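PDB 1OBD: phosphoribosylamidoimidazole- succinocarboxamide synthase from Saccharomyces cerevisiae, which catalyses the ATP-dependent joining of L-aspartate to the carboxylate of CAIR, forming SAICAR in de novo purine biosynthesis. Local coordinates for residues Ile211-Thr216 and Ser241-Gly246. Residues are numbered along the deposited sequence; the frame is centred on the assembly and turned at random.
Sequences IIIADT and SRFWNG. With SO4 (sulfate ion), chain C.
Ile-211 lays its CG2 methyl 3.8 Å from CD2 of Phe-243 in the antiparallel hairpin 211-223/228-245; helix 282-300 packs on both side chains through Leu-299. Next, Ile-212 and Trp-244 form a hydrogen-bonded pair: Trp-244 N donates a hydrogen bond to Ile-212 O, and Ile-212 N donates one to Trp-244 O. Beta-branched isoleucine suits this extended backbone. With CG1 beside the backbone N (chi1 -62°), CG2 is left anti to it and reaches CE3 of the indole at 3.7 Å. On the Phe-243 face, Ile-213 runs alongside the phenyl group, its CG1 making a CH-pi contact 4.3 Å from the ring centroid. Small Ala-214 lets the indole come close: its CB sits almost squarely over the six-membered ring, 3.5 Å from the centroid. Here the backbone leaves the extended conformation (psi -32°) in a classic beta bulge: Ala-214 and Asp-215 both stand opposite Arg-242, side chains on the Trp-244 side, with Ala-214 N bonded to Arg-242 O and Arg-242 N to Asp-215 O. Asp-215 OD1 forms a salt bridge with Arg-242 NH2 at 2.7 Å, accepting its N-H on the syn side of a carboxylate turned 86° from the guanidinium plane. Farther on, Thr-216 OG1 lies 2.8 Å from Ser-241 OG, two short hydroxyls fitting where the strands run close. Arg-242 NH2 also bonds O2 of a sulfate, probably from the crystallisation liquor, and NH1 bonds its O4; Arg-122 and Ser-128 also hold the ion. The aspartate therefore probably steadies the guanidinium, which could accept a phosphate-like anion.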
ATOM      1  N   ILE A 211      -4.974  -3.770  15.107  1.00 18.31           N
ATOM      2  CA  ILE A 211      -5.168  -4.000  13.688  1.00 17.46           C
ATOM      3  C   ILE A 211      -4.341  -5.194  13.235  1.00 16.97           C
ATOM      4  O   ILE A 211      -3.164  -5.239  13.485  1.00 16.49           O
ATOM      5  CB  ILE A 211      -4.720  -2.757  12.940  1.00 17.69           C
ATOM      6  CG1 ILE A 211      -5.619  -1.580  13.332  1.00 20.12           C
ATOM      7  CG2 ILE A 211      -4.743  -3.010  11.445  1.00 18.39           C
ATOM      8  CD1 ILE A 211      -5.278  -0.284  12.655  1.00 21.36           C
ATOM      9  N   ILE A 212      -4.970  -6.140  12.555  1.00 15.85           N
ATOM     10  CA  ILE A 212      -4.277  -7.258  11.942  1.00 15.76           C
ATOM     11  C   ILE A 212      -3.989  -6.943  10.518  1.00 14.77           C
ATOM     12  O   ILE A 212      -4.901  -6.736   9.729  1.00 16.32           O
ATOM     13  CB  ILE A 212      -5.044  -8.582  12.029  1.00 16.78           C
ATOM     14  CG1 ILE A 212      -5.232  -8.978  13.486  1.00 19.57           C
ATOM     15  CG2 ILE A 212      -4.328  -9.690  11.236  1.00 18.64           C
ATOM     16  CD1 ILE A 212      -6.199 -10.107  13.715  1.00 21.38           C
ATOM     17  N   ILE A 213      -2.711  -6.891  10.176  1.00 16.23           N
ATOM     18  CA  ILE A 213      -2.289  -6.713   8.778  1.00 15.39           C
ATOM     19  C   ILE A 213      -2.037  -8.115   8.235  1.00 15.12           C
ATOM     20  O   ILE A 213      -0.998  -8.729   8.531  1.00 16.07           O
ATOM     21  CB  ILE A 213      -1.055  -5.813   8.666  1.00 15.61           C
ATOM     22  CG1 ILE A 213      -1.346  -4.476   9.320  1.00 16.73           C
ATOM     23  CG2 ILE A 213      -0.700  -5.613   7.201  1.00 15.49           C
ATOM     24  CD1 ILE A 213      -0.122  -3.475   9.404  1.00 16.97           C
ATOM     25  N   ALA A 214      -3.021  -8.638   7.498  1.00 13.95           N
ATOM     26  CA  ALA A 214      -3.005 -10.041   7.093  1.00 14.95           C
ATOM     27  C   ALA A 214      -1.926 -10.332   6.068  1.00 13.66           C
ATOM     28  O   ALA A 214      -1.376 -11.436   6.041  1.00 14.41           O
ATOM     29  CB  ALA A 214      -4.351 -10.445   6.587  1.00 15.49           C
ATOM     30  N   ASP A 215      -1.642  -9.343   5.231  1.00 13.01           N
ATOM     31  CA  ASP A 215      -0.668  -9.463   4.185  1.00 12.96           C
ATOM     32  C   ASP A 215      -0.358  -8.060   3.714  1.00 12.87           C
ATOM     33  O   ASP A 215      -1.094  -7.124   4.016  1.00 13.66           O
ATOM     34  CB  ASP A 215      -1.132 -10.375   3.045  1.00 13.47           C
ATOM     35  CG  ASP A 215      -2.439  -9.987   2.489  1.00 15.51           C
ATOM     36  OD1 ASP A 215      -3.387 -10.818   2.546  1.00 16.88           O
ATOM     37  OD2 ASP A 215      -2.586  -8.882   1.965  1.00 17.57           O
ATOM     38  N   THR A 216       0.729  -7.915   2.991  1.00 12.92           N
ATOM     39  CA  THR A 216       1.110  -6.646   2.438  1.00 12.23           C
ATOM     40  C   THR A 216       1.899  -6.850   1.154  1.00 12.24           C
ATOM     41  O   THR A 216       2.541  -7.882   0.966  1.00 13.64           O
ATOM     42  CB  THR A 216       1.895  -5.834   3.453  1.00 13.28           C
ATOM     43  OG1 THR A 216       1.872  -4.452   3.078  1.00 13.94           O
ATOM     44  CG2 THR A 216       3.380  -6.196   3.534  1.00 13.62           C
ATOM     45  N   SER A 241      -2.248  -3.365   1.503  1.00 12.86           N
ATOM     46  CA  SER A 241      -2.291  -4.419   2.506  1.00 12.93           C
ATOM     47  C   SER A 241      -3.719  -4.787   2.803  1.00 13.23           C
ATOM     48  O   SER A 241      -4.645  -4.013   2.540  1.00 16.06           O
ATOM     49  CB  SER A 241      -1.697  -3.948   3.821  1.00 12.38           C
ATOM     50  OG  SER A 241      -0.525  -3.174   3.662  1.00 13.83           O
ATOM     51  N   ARG A 242      -3.898  -5.963   3.362  1.00 13.55           N
ATOM     52  CA  ARG A 242      -5.197  -6.380   3.890  1.00 14.46           C
ATOM     53  C   ARG A 242      -5.268  -6.076   5.358  1.00 14.57           C
ATOM     54  O   ARG A 242      -4.655  -6.765   6.175  1.00 15.95           O
ATOM     55  CB  ARG A 242      -5.399  -7.848   3.619  1.00 16.10           C
ATOM     56  CG  ARG A 242      -6.690  -8.430   3.945  1.00 19.80           C
ATOM     57  CD  ARG A 242      -6.819  -9.799   3.329  1.00 20.97           C
ATOM     58  NE  ARG A 242      -7.329  -9.828   1.962  1.00 22.82           N
ATOM     59  CZ  ARG A 242      -6.746 -10.313   0.887  1.00 21.78           C
ATOM     60  NH1 ARG A 242      -7.367 -10.279  -0.264  1.00 24.87           N
ATOM     61  NH2 ARG A 242      -5.523 -10.840   0.921  1.00 22.52           N
ATOM     62  N   PHE A 243      -5.949  -5.003   5.728  1.00 14.09           N
ATOM     63  CA  PHE A 243      -6.196  -4.683   7.114  1.00 14.43           C
ATOM     64  C   PHE A 243      -7.508  -5.309   7.582  1.00 14.11           C
ATOM     65  O   PHE A 243      -8.536  -5.228   6.916  1.00 14.81           O
ATOM     66  CB  PHE A 243      -6.335  -3.179   7.342  1.00 13.88           C
ATOM     67  CG  PHE A 243      -5.026  -2.369   7.401  1.00 14.04           C
ATOM     68  CD1 PHE A 243      -3.882  -2.723   6.707  1.00 14.06           C
ATOM     69  CD2 PHE A 243      -5.002  -1.225   8.145  1.00 13.91           C
ATOM     70  CE1 PHE A 243      -2.720  -1.911   6.798  1.00 14.35           C
ATOM     71  CE2 PHE A 243      -3.870  -0.446   8.217  1.00 13.91           C
ATOM     72  CZ  PHE A 243      -2.740  -0.805   7.537  1.00 14.36           C
ATOM     73  N   TRP A 244      -7.429  -5.882   8.758  1.00 15.19           N
ATOM     74  CA  TRP A 244      -8.570  -6.457   9.482  1.00 15.17           C
ATOM     75  C   TRP A 244      -8.706  -5.828  10.856  1.00 15.78           C
ATOM     76  O   TRP A 244      -7.720  -5.461  11.488  1.00 16.19           O
ATOM     77  CB  TRP A 244      -8.353  -7.935   9.704  1.00 15.84           C
ATOM     78  CG  TRP A 244      -8.426  -8.796   8.495  1.00 14.66           C
ATOM     79  CD1 TRP A 244      -9.033  -8.529   7.308  1.00 15.68           C
ATOM     80  CD2 TRP A 244      -7.868 -10.092   8.374  1.00 15.21           C
ATOM     81  NE1 TRP A 244      -8.889  -9.586   6.450  1.00 15.07           N
ATOM     82  CE2 TRP A 244      -8.186 -10.569   7.096  1.00 15.17           C
ATOM     83  CE3 TRP A 244      -7.151 -10.920   9.248  1.00 15.70           C
ATOM     84  CZ2 TRP A 244      -7.788 -11.822   6.653  1.00 16.23           C
ATOM     85  CZ3 TRP A 244      -6.770 -12.188   8.791  1.00 16.88           C
ATOM     86  CH2 TRP A 244      -7.092 -12.600   7.519  1.00 15.95           C
ATOM     87  N   ASN A 245      -9.944  -5.758  11.344  1.00 16.53           N
ATOM     88  CA  ASN A 245     -10.228  -5.369  12.714  1.00 18.00           C
ATOM     89  C   ASN A 245      -9.792  -6.490  13.648  1.00 17.82           C
ATOM     90  O   ASN A 245     -10.278  -7.613  13.529  1.00 18.06           O
ATOM     91  CB  ASN A 245     -11.741  -5.146  12.900  1.00 18.00           C
ATOM     92  CG  ASN A 245     -12.351  -4.155  11.909  1.00 18.66           C
ATOM     93  OD1 ASN A 245     -13.070  -4.529  10.960  1.00 22.07           O
ATOM     94  ND2 ASN A 245     -12.091  -2.891  12.132  1.00 20.10           N
ATOM     95  N   GLY A 246      -8.860  -6.209  14.551  1.00 20.00           N
ATOM     96  CA  GLY A 246      -8.456  -7.185  15.550  1.00 20.57           C
ATOM     97  C   GLY A 246      -9.589  -7.691  16.426  1.00 22.32           C
ATOM     98  O   GLY A 246      -9.627  -8.860  16.755  1.00 21.91           O
TER
HETATM   99  S   SO4 C 308      -4.650 -11.574  -2.528  1.00 26.13           S
HETATM  100  O1  SO4 C 308      -5.387 -12.196  -3.602  1.00 30.97           O
HETATM  101  O2  SO4 C 308      -4.830 -12.402  -1.342  1.00 28.01           O
HETATM  102  O3  SO4 C 308      -3.207 -11.487  -2.752  1.00 28.53           O
HETATM  103  O4  SO4 C 308      -5.128 -10.229  -2.237  1.00 27.16           O